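Long-range contacts in glucose-binding protein (Thermus thermophilus HB27, PDB 2B3F), which binds galactose and glucose in a cleft between two lobes and probably delivers sugar to a binding-protein-dependent transport system: residues Glu4-Trp9 with Val44-Val49; Pro60-Val65 with Asp278-Pro283; Ala159-Gly164 with Asp213-Asp218. One frame throughout, in Å; residues are numbered along the deposited sequence.

Overall arrangement
The chain starts in strand 2-7, and contact 1 closes the first loop when helix 44-55 comes back beside the C-terminal end of that strand. Contact 2 opens further along, where strand 62-66, a parallel neighbour of strand 2-7, takes strand 272-280 as its antiparallel partner after a long excursion. Within that excursion contact 3 joins edge strand 161-162 to the loop after helix 199-212, closing a smaller, mostly helical loop; it is thus nested in contact 2, while contact 1 precedes both in series. Contacts 1 and 2 touch and both reach the galactose; contact 3 lies on the opposite side of the chain's centre from contact 2, their centres about 35 Å apart.

Contact 1: Glu4-Trp9 with Val44-Val49; sequences EIFSWW and VNARAV. With GAL (beta-D-galactopyranose), chain G.
Strand 4-7 and the loop after it run past the first turns of helix 44-55, the backbones coming nearest where the CA atoms of W8 and A46 lie 6.1 Å apart, and no hydrogen bond joins the two segments. A46 fills the middle of the contact, and its methyl, directed at the strand, touches two aromatic rings: CB lies 3.7 Å from W8 CE3, oblique to the indole, and also meets F6 CE2. With CG anti to the backbone N (chi1 -173°), the F6 ring reaches the helix with its far edge, where CE1 meets V49 CG1 at 3.9 Å in the plane of the ring. The A46 carbonyl also lies near this edge, its O 3.6 Å from F6 CZ. The ring of F6 is packed from elsewhere by F63 and V38. The end of R47 comes near W8 CH2 with NH2, but its guanidinium is held by salt bridges to E354 and E70.

W8 holds CG in the crowded position between the backbone N and the carbonyl carbon (chi1 63°), and its NE1 donates to O5 of the galactose at 3.3 Å. W9 has CG anti to the carbonyl carbon (chi1 -71°) and donates its NE1 hydrogen to galactose O3 at 3.0 Å in the ring plane, with a weak second bond to O4. Between strand and loop, S7 OG accepts from the W9 backbone N at 3.1 Å, an ST turn leading into the tryptophans. The face toward the helix is thus held mainly by apolar packing, without hydrogen bonds, while both indole N-H groups go to the sugar.

Contact 2: Pro60-Val65 with Asp278-Pro283; sequences PDTFQV and DSFGLP. With GAL (beta-D-galactopyranose), chain G.
Q64 and D278 lie side by side and point the same way, with amide and carboxylate planes 81° apart. The Q64 chain is extended, and NE2 donates a hydrogen to D278 OD1 at 3.1 Å, meeting the oxygen from above the carboxylate plane; OE1 is taken by the backbone N of W8. Each D278 oxygen also accepts from the galactose, OD1 from O2 and OD2 from O3, both at 2.6 Å, so Q64 is a second-shell residue that would help orient the acid and perhaps stabilise its charge. Behind this pair strands 62-65 and 278-280 run antiparallel at 160° in the mixed sheet of the N-terminal lobe, as in other periplasmic binding proteins. V65 and S279 form the hydrogen-bonded pair, and V65 O accepts twice, from S279 N at 2.9 Å and, from above the carbonyl plane, S279 OG at 2.8 Å; this hydroxyl is also hydrogen-bonded to S113 OG. The side chains of F280 and T62 cross at about a right angle, and Q64 CA makes an off-centre CH-pi contact with the F280 ring. T62 OG1 donates to G281 O at 2.7 Å. A water bridges F63 O and G281 N over the centre of the F63 ring. P283 CG lies 3.9 Å from F63 CE2, oblique to the ring.

Contact 3: Ala159-Gly164 with Asp213-Asp218; sequences APLALG and DCANKD
Short strand 161-162, at the border of the four-stranded mixed sheet, is met on one side by the irregular loop that follows helix 199-212. A single backbone bridge joins L161 to A215: L161 N donates to C214 O at 2.9 Å, coming from above the carbonyl plane, and N216 N returns a longer, bent bond to L161 O at 3.3 Å, nearly along the C=O axis. N216 continues the pairing with its side chain. Its CG sits in the crowded position between backbone N and carbonyl carbon (chi1 46°), which brings the amide against the backbone of L163. OD1 accepts from L163 N at 2.9 Å on a lone pair, while ND2 donates to L163 O at 3.0 Å in the amide plane and gives a second hydrogen to D218 OD1. An alanine here would probably loosen the loop from L163, since both amide bonds to that backbone would be lost. The A215 methyl packs on L163 CD2 at 3.8 Å, and A159 CB lies against the N216 backbone. P160 and A162 share backbone hydrogen bonds with F238 of strand 238-240, so this edge strand has a sheet neighbour on one side and the loop on the other: an asparagine side chain mimicking a peptide group extends an isolated beta bridge.

Contact 1: Glu4-Trp9 with Val44-Val49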
loop_
_atom_site.group_PDB
_atom_site.type_symbol
_atom_site.label_atom_id
_atom_site.label_comp_id
_atom_site.label_asym_id
_atom_site.label_seq_id
_atom_site.Cartn_x
_atom_site.Cartn_y
_atom_site.Cartn_z
ATOM N N GLU A 4 -2.646 -5.019 23.175
ATOM C CA GLU A 4 -3.325 -5.661 22.049
ATOM C C GLU A 4 -3.091 -4.818 20.789
ATOM O O GLU A 4 -3.584 -3.705 20.683
ATOM C CB GLU A 4 -4.812 -5.800 22.320
ATOM C CG GLU A 4 -5.533 -6.532 21.206
ATOM C CD GLU A 4 -7.017 -6.601 21.413
ATOM O OE1 GLU A 4 -7.592 -5.644 21.975
ATOM O OE2 GLU A 4 -7.622 -7.606 20.976
ATOM N N ILE A 5 -2.354 -5.397 19.850
ATOM C CA ILE A 5 -1.959 -4.733 18.608
ATOM C C ILE A 5 -2.779 -5.346 17.485
ATOM O O ILE A 5 -2.679 -6.541 17.244
ATOM C CB ILE A 5 -0.493 -4.974 18.275
ATOM C CG1 ILE A 5 0.437 -4.426 19.382
ATOM C CG2 ILE A 5 -0.131 -4.311 16.955
ATOM C CD1 ILE A 5 1.836 -4.931 19.282
ATOM N N PHE A 6 -3.537 -4.501 16.798
ATOM C CA PHE A 6 -4.453 -4.926 15.740
ATOM C C PHE A 6 -3.832 -4.571 14.382
ATOM O O PHE A 6 -3.378 -3.453 14.159
ATOM C CB PHE A 6 -5.799 -4.240 15.968
ATOM C CG PHE A 6 -6.919 -4.696 15.051
ATOM C CD1 PHE A 6 -7.927 -5.520 15.535
ATOM C CD2 PHE A 6 -7.001 -4.236 13.740
ATOM C CE1 PHE A 6 -8.988 -5.932 14.705
ATOM C CE2 PHE A 6 -8.078 -4.632 12.918
ATOM C CZ PHE A 6 -9.054 -5.477 13.419
ATOM N N SER A 7 -3.779 -5.535 13.466
ATOM C CA SER A 7 -3.171 -5.317 12.157
ATOM C C SER A 7 -3.654 -6.405 11.193
ATOM O O SER A 7 -4.401 -7.315 11.588
ATOM C CB SER A 7 -1.633 -5.359 12.232
ATOM O OG SER A 7 -1.126 -6.693 12.278
ATOM N N TRP A 8 -3.198 -6.306 9.954
ATOM C CA TRP A 8 -3.402 -7.405 9.000
ATOM C C TRP A 8 -2.116 -8.097 8.605
ATOM O O TRP A 8 -2.029 -8.750 7.541
ATOM C CB TRP A 8 -4.235 -6.948 7.799
ATOM C CG TRP A 8 -3.720 -5.907 6.899
ATOM C CD1 TRP A 8 -2.989 -6.077 5.755
ATOM C CD2 TRP A 8 -4.019 -4.507 6.970
ATOM N NE1 TRP A 8 -2.786 -4.863 5.119
ATOM C CE2 TRP A 8 -3.420 -3.886 5.847
ATOM C CE3 TRP A 8 -4.731 -3.715 7.878
ATOM C CZ2 TRP A 8 -3.508 -2.507 5.622
ATOM C CZ3 TRP A 8 -4.811 -2.363 7.655
ATOM C CH2 TRP A 8 -4.209 -1.773 6.542
ATOM N N TRP A 9 -1.109 -8.013 9.479
ATOM C CA TRP A 9 0.166 -8.582 9.151
ATOM C C TRP A 9 0.268 -10.049 9.601
ATOM O O TRP A 9 1.090 -10.433 10.416
ATOM C CB TRP A 9 1.273 -7.691 9.715
ATOM C CG TRP A 9 1.393 -6.399 8.983
ATOM C CD1 TRP A 9 1.159 -6.155 7.649
ATOM C CD2 TRP A 9 1.793 -5.151 9.553
ATOM N NE1 TRP A 9 1.388 -4.825 7.368
ATOM C CE2 TRP A 9 1.786 -4.193 8.518
ATOM C CE3 TRP A 9 2.162 -4.755 10.841
ATOM C CZ2 TRP A 9 2.146 -2.866 8.731
ATOM C CZ3 TRP A 9 2.485 -3.420 11.061
ATOM C CH2 TRP A 9 2.503 -2.506 10.010
ATOM N N VAL A 44 -8.647 -5.234 3.792
ATOM C CA VAL A 44 -10.072 -5.255 3.468
ATOM C C VAL A 44 -10.814 -5.928 4.617
ATOM O O VAL A 44 -11.809 -5.382 5.121
ATOM C CB VAL A 44 -10.353 -5.955 2.117
ATOM C CG1 VAL A 44 -11.859 -5.943 1.811
ATOM C CG2 VAL A 44 -9.520 -5.311 1.005
ATOM N N ASN A 45 -10.350 -7.099 5.044
ATOM C CA ASN A 45 -11.020 -7.795 6.152
ATOM C C ASN A 45 -10.806 -7.090 7.491
ATOM O O ASN A 45 -11.713 -7.013 8.306
ATOM C CB ASN A 45 -10.578 -9.261 6.244
ATOM C CG ASN A 45 -11.048 -10.089 5.056
ATOM O OD1 ASN A 45 -12.044 -9.749 4.395
ATOM N ND2 ASN A 45 -10.329 -11.177 4.776
ATOM N N ALA A 46 -9.604 -6.574 7.706
ATOM C CA ALA A 46 -9.274 -5.910 8.980
ATOM C C ALA A 46 -10.177 -4.699 9.225
ATOM O O ALA A 46 -10.605 -4.446 10.365
ATOM C CB ALA A 46 -7.822 -5.484 9.000
ATOM N N ARG A 47 -10.444 -3.963 8.155
ATOM C CA ARG A 47 -11.341 -2.778 8.150
ATOM C C ARG A 47 -12.717 -3.169 8.718
ATOM O O ARG A 47 -13.271 -2.496 9.599
ATOM C CB ARG A 47 -11.434 -2.306 6.686
ATOM C CG ARG A 47 -12.003 -0.962 6.308
ATOM C CD ARG A 47 -11.463 -0.582 4.872
ATOM N NE ARG A 47 -10.012 -0.276 4.940
ATOM C CZ ARG A 47 -9.060 -0.634 4.065
ATOM N NH1 ARG A 47 -9.327 -1.351 2.976
ATOM N NH2 ARG A 47 -7.795 -0.298 4.315
ATOM N N ALA A 48 -13.239 -4.298 8.254
ATOM C CA ALA A 48 -14.552 -4.758 8.653
ATOM C C ALA A 48 -14.592 -5.211 10.113
ATOM O O ALA A 48 -15.544 -4.906 10.839
ATOM C CB ALA A 48 -15.024 -5.882 7.729
ATOM N N VAL A 49 -13.579 -5.949 10.545
ATOM C CA VAL A 49 -13.533 -6.420 11.928
ATOM C C VAL A 49 -13.310 -5.227 12.886
ATOM O O VAL A 49 -13.941 -5.135 13.948
ATOM C CB VAL A 49 -12.450 -7.471 12.105
ATOM C CG1 VAL A 49 -12.263 -7.815 13.574
ATOM C CG2 VAL A 49 -12.810 -8.707 11.254
HETATM C C1 GAL G . -1.161 -2.599 2.419
HETATM C C2 GAL G . -0.351 -2.371 3.702
HETATM C C3 GAL G . 0.956 -3.152 3.696
HETATM C C4 GAL G . 0.716 -4.628 3.374
HETATM C C5 GAL G . -0.196 -4.720 2.126
HETATM C C6 GAL G . -0.542 -6.153 1.690
HETATM O O1 GAL G . -2.386 -1.932 2.467
HETATM O O2 GAL G . -0.127 -0.962 3.870
HETATM O O3 GAL G . 1.596 -3.041 4.959
HETATM O O4 GAL G . 0.141 -5.219 4.509
HETATM O O5 GAL G . -1.396 -4.006 2.299
HETATM O O6 GAL G . -1.439 -6.738 2.587
#

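Contact 2: Pro60-Val65 with Asp278-Pro283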
loop_
_atom_site.group_PDB
_atom_site.type_symbol
_atom_site.label_atom_id
_atom_site.label_comp_id
_atom_site.label_asym_id
_atom_site.label_seq_id
_atom_site.Cartn_x
_atom_site.Cartn_y
_atom_site.Cartn_z
ATOM N N PRO A 60 -9.167 -1.921 20.133
ATOM C CA PRO A 60 -7.903 -2.513 20.504
ATOM C C PRO A 60 -7.021 -1.396 21.078
ATOM O O PRO A 60 -7.401 -0.233 21.028
ATOM C CB PRO A 60 -7.356 -3.033 19.172
ATOM C CG PRO A 60 -7.912 -2.111 18.179
ATOM C CD PRO A 60 -9.273 -1.738 18.670
ATOM N N ASP A 61 -5.862 -1.738 21.622
ATOM C CA ASP A 61 -4.978 -0.700 22.171
ATOM C C ASP A 61 -4.398 0.210 21.090
ATOM O O ASP A 61 -4.125 1.379 21.325
ATOM C CB ASP A 61 -3.881 -1.328 23.015
ATOM C CG ASP A 61 -4.435 -1.955 24.274
ATOM O OD1 ASP A 61 -5.403 -1.382 24.824
ATOM O OD2 ASP A 61 -3.932 -3.022 24.690
ATOM N N THR A 62 -4.219 -0.348 19.897
ATOM C CA THR A 62 -3.713 0.383 18.753
ATOM C C THR A 62 -4.032 -0.464 17.522
ATOM O O THR A 62 -4.171 -1.701 17.621
ATOM C CB THR A 62 -2.191 0.643 18.863
ATOM O OG1 THR A 62 -1.759 1.513 17.808
ATOM C CG2 THR A 62 -1.379 -0.669 18.842
ATOM N N PHE A 63 -4.177 0.199 16.381
ATOM C CA PHE A 63 -4.477 -0.536 15.143
ATOM C C PHE A 63 -3.732 0.035 13.947
ATOM O O PHE A 63 -3.502 1.258 13.819
ATOM C CB PHE A 63 -5.980 -0.620 14.881
ATOM C CG PHE A 63 -6.660 0.713 14.714
ATOM C CD1 PHE A 63 -6.654 1.387 13.494
ATOM C CD2 PHE A 63 -7.375 1.261 15.772
ATOM C CE1 PHE A 63 -7.306 2.610 13.343
ATOM C CE2 PHE A 63 -8.038 2.470 15.627
ATOM C CZ PHE A 63 -8.015 3.148 14.411
ATOM N N GLN A 64 -3.318 -0.871 13.077
ATOM C CA GLN A 64 -2.716 -0.499 11.816
ATOM C C GLN A 64 -3.703 0.322 10.984
ATOM O O GLN A 64 -4.868 -0.048 10.802
ATOM C CB GLN A 64 -2.331 -1.759 11.043
ATOM C CG GLN A 64 -1.654 -1.499 9.738
ATOM C CD GLN A 64 -1.440 -2.787 8.908
ATOM O OE1 GLN A 64 -1.680 -3.883 9.398
ATOM N NE2 GLN A 64 -0.983 -2.631 7.678
ATOM N N VAL A 65 -3.236 1.461 10.502
ATOM C CA VAL A 65 -4.069 2.365 9.734
ATOM C C VAL A 65 -3.222 3.165 8.769
ATOM O O VAL A 65 -2.101 3.570 9.061
ATOM C CB VAL A 65 -4.884 3.294 10.657
ATOM C CG1 VAL A 65 -3.969 4.122 11.552
ATOM C CG2 VAL A 65 -5.878 4.166 9.872
ATOM N N ASP A 278 1.930 2.839 6.553
ATOM C CA ASP A 278 1.335 2.156 7.671
ATOM C C ASP A 278 1.661 2.951 8.932
ATOM O O ASP A 278 2.805 3.354 9.114
ATOM C CB ASP A 278 1.893 0.740 7.780
ATOM C CG ASP A 278 1.489 -0.145 6.585
ATOM O OD1 ASP A 278 0.267 -0.200 6.320
ATOM O OD2 ASP A 278 2.383 -0.740 5.950
ATOM N N SER A 279 0.652 3.175 9.758
ATOM C CA SER A 279 0.778 3.969 10.974
ATOM C C SER A 279 -0.047 3.353 12.102
ATOM O O SER A 279 -0.928 2.520 11.866
ATOM C CB SER A 279 0.373 5.427 10.673
ATOM O OG SER A 279 -1.015 5.609 10.568
ATOM N N PHE A 280 0.250 3.772 13.337
ATOM C CA PHE A 280 -0.493 3.350 14.512
ATOM C C PHE A 280 -0.891 4.581 15.312
ATOM O O PHE A 280 -0.078 5.489 15.459
ATOM C CB PHE A 280 0.354 2.441 15.398
ATOM C CG PHE A 280 0.554 1.060 14.824
ATOM C CD1 PHE A 280 -0.358 0.041 15.094
ATOM C CD2 PHE A 280 1.651 0.789 14.029
ATOM C CE1 PHE A 280 -0.172 -1.242 14.553
ATOM C CE2 PHE A 280 1.849 -0.485 13.494
ATOM C CZ PHE A 280 0.910 -1.500 13.761
ATOM N N GLY A 281 -2.108 4.568 15.844
ATOM C CA GLY A 281 -2.561 5.620 16.740
ATOM C C GLY A 281 -3.000 5.110 18.088
ATOM O O GLY A 281 -2.706 3.976 18.479
ATOM N N LEU A 282 -3.742 5.960 18.785
ATOM C CA LEU A 282 -4.177 5.691 20.139
ATOM C C LEU A 282 -5.684 5.884 20.233
ATOM O O LEU A 282 -6.162 7.006 20.384
ATOM C CB LEU A 282 -3.443 6.618 21.112
ATOM C CG LEU A 282 -3.720 6.369 22.604
ATOM C CD1 LEU A 282 -3.256 4.984 23.004
ATOM C CD2 LEU A 282 -3.006 7.402 23.450
ATOM N N PRO A 283 -6.454 4.790 20.122
ATOM C CA PRO A 283 -7.905 4.902 20.273
ATOM C C PRO A 283 -8.294 5.382 21.662
ATOM O O PRO A 283 -7.719 4.919 22.646
ATOM C CB PRO A 283 -8.398 3.455 20.071
ATOM C CG PRO A 283 -7.276 2.741 19.415
ATOM C CD PRO A 283 -6.021 3.413 19.832
HETATM C C1 GAL G . -1.161 -2.599 2.419
HETATM C C2 GAL G . -0.351 -2.371 3.702
HETATM C C3 GAL G . 0.956 -3.152 3.696
HETATM C C4 GAL G . 0.716 -4.628 3.374
HETATM C C5 GAL G . -0.196 -4.720 2.126
HETATM C C6 GAL G . -0.542 -6.153 1.690
HETATM O O1 GAL G . -2.386 -1.932 2.467
HETATM O O2 GAL G . -0.127 -0.962 3.870
HETATM O O3 GAL G . 1.596 -3.041 4.959
HETATM O O4 GAL G . 0.141 -5.219 4.509
HETATM O O5 GAL G . -1.396 -4.006 2.299
HETATM O O6 GAL G . -1.439 -6.738 2.587
HETATM O O HOH W 1 -4.435 3.112 15.428
#

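Contact 3: Ala159-Gly164 with Asp213-Asp218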
loop_
_atom_site.group_PDB
_atom_site.type_symbol
_atom_site.label_atom_id
_atom_site.label_comp_id
_atom_site.label_asym_id
_atom_site.label_seq_id
_atom_site.Cartn_x
_atom_site.Cartn_y
_atom_site.Cartn_z
ATOM N N ALA A 159 -0.206 -16.104 -20.068
ATOM C CA ALA A 159 -0.647 -15.027 -19.181
ATOM C C ALA A 159 0.609 -14.349 -18.667
ATOM O O ALA A 159 1.083 -14.675 -17.570
ATOM C CB ALA A 159 -1.469 -15.578 -18.046
ATOM N N PRO A 160 1.187 -13.457 -19.487
ATOM C CA PRO A 160 2.421 -12.773 -19.086
ATOM C C PRO A 160 2.293 -11.868 -17.852
ATOM O O PRO A 160 3.310 -11.580 -17.212
ATOM C CB PRO A 160 2.773 -11.917 -20.313
ATOM C CG PRO A 160 1.996 -12.498 -21.440
ATOM C CD PRO A 160 0.762 -13.062 -20.843
ATOM N N LEU A 161 1.080 -11.420 -17.545
ATOM C CA LEU A 161 0.840 -10.606 -16.337
ATOM C C LEU A 161 0.231 -11.455 -15.233
ATOM O O LEU A 161 -0.796 -12.106 -15.436
ATOM C CB LEU A 161 -0.064 -9.416 -16.656
ATOM C CG LEU A 161 -0.403 -8.513 -15.454
ATOM C CD1 LEU A 161 0.857 -7.878 -14.909
ATOM C CD2 LEU A 161 -1.412 -7.461 -15.848
ATOM N N ALA A 162 0.882 -11.457 -14.068
ATOM C CA ALA A 162 0.357 -12.088 -12.867
ATOM C C ALA A 162 -0.593 -11.110 -12.193
ATOM O O ALA A 162 -0.304 -9.906 -12.127
ATOM C CB ALA A 162 1.487 -12.475 -11.911
ATOM N N LEU A 163 -1.719 -11.623 -11.724
ATOM C CA LEU A 163 -2.741 -10.824 -11.062
ATOM C C LEU A 163 -3.518 -11.697 -10.071
ATOM O O LEU A 163 -3.630 -12.914 -10.274
ATOM C CB LEU A 163 -3.653 -10.219 -12.121
ATOM C CG LEU A 163 -4.694 -9.184 -11.731
ATOM C CD1 LEU A 163 -4.043 -7.978 -11.101
ATOM C CD2 LEU A 163 -5.460 -8.810 -12.974
ATOM N N GLY A 164 -4.016 -11.092 -8.989
ATOM C CA GLY A 164 -4.786 -11.793 -7.971
ATOM C C GLY A 164 -6.188 -11.224 -7.762
ATOM O O GLY A 164 -6.812 -10.645 -8.672
ATOM N N ASP A 213 -6.252 -8.073 -20.256
ATOM C CA ASP A 213 -6.236 -9.186 -21.223
ATOM C C ASP A 213 -4.896 -9.923 -21.279
ATOM O O ASP A 213 -4.806 -10.946 -21.958
ATOM C CB ASP A 213 -6.642 -8.720 -22.635
ATOM C CG ASP A 213 -8.140 -8.545 -22.796
ATOM O OD1 ASP A 213 -8.912 -8.988 -21.911
ATOM O OD2 ASP A 213 -8.563 -7.957 -23.832
ATOM N N CYS A 214 -3.872 -9.438 -20.565
ATOM C CA CYS A 214 -2.587 -10.143 -20.434
ATOM C C CYS A 214 -2.460 -10.997 -19.170
ATOM O O CYS A 214 -1.426 -11.654 -18.958
ATOM C CB CYS A 214 -1.446 -9.134 -20.451
ATOM S SG CYS A 214 -1.460 -8.042 -21.895
ATOM N N ALA A 215 -3.501 -10.972 -18.338
ATOM C CA ALA A 215 -3.472 -11.541 -17.000
ATOM C C ALA A 215 -3.980 -12.974 -16.953
ATOM O O ALA A 215 -4.726 -13.418 -17.841
ATOM C CB ALA A 215 -4.294 -10.665 -16.034
ATOM N N ASN A 216 -3.597 -13.689 -15.904
ATOM C CA ASN A 216 -4.117 -15.036 -15.673
ATOM C C ASN A 216 -5.631 -14.984 -15.386
ATOM O O ASN A 216 -6.119 -14.131 -14.641
ATOM C CB ASN A 216 -3.367 -15.748 -14.527
ATOM C CG ASN A 216 -3.196 -14.861 -13.303
ATOM O OD1 ASN A 216 -2.502 -13.841 -13.391
ATOM N ND2 ASN A 216 -3.812 -15.245 -12.167
ATOM N N LYS A 217 -6.375 -15.922 -15.968
ATOM C CA LYS A 217 -7.823 -15.892 -15.891
ATOM C C LYS A 217 -8.349 -16.349 -14.532
ATOM O O LYS A 217 -9.523 -16.114 -14.209
ATOM C CB LYS A 217 -8.421 -16.764 -17.015
ATOM C CG LYS A 217 -8.004 -16.330 -18.423
ATOM C CD LYS A 217 -9.027 -15.414 -19.062
ATOM C CE LYS A 217 -8.506 -14.722 -20.332
ATOM N NZ LYS A 217 -7.689 -15.619 -21.205
ATOM N N ASP A 218 -7.489 -16.989 -13.740
ATOM C CA ASP A 218 -7.856 -17.451 -12.394
ATOM C C ASP A 218 -7.568 -16.415 -11.270
ATOM O O ASP A 218 -7.640 -16.745 -10.078
ATOM C CB ASP A 218 -7.179 -18.792 -12.063
ATOM C CG ASP A 218 -5.643 -18.723 -12.010
ATOM O OD1 ASP A 218 -5.017 -17.749 -12.483
ATOM O OD2 ASP A 218 -5.044 -19.696 -11.500
#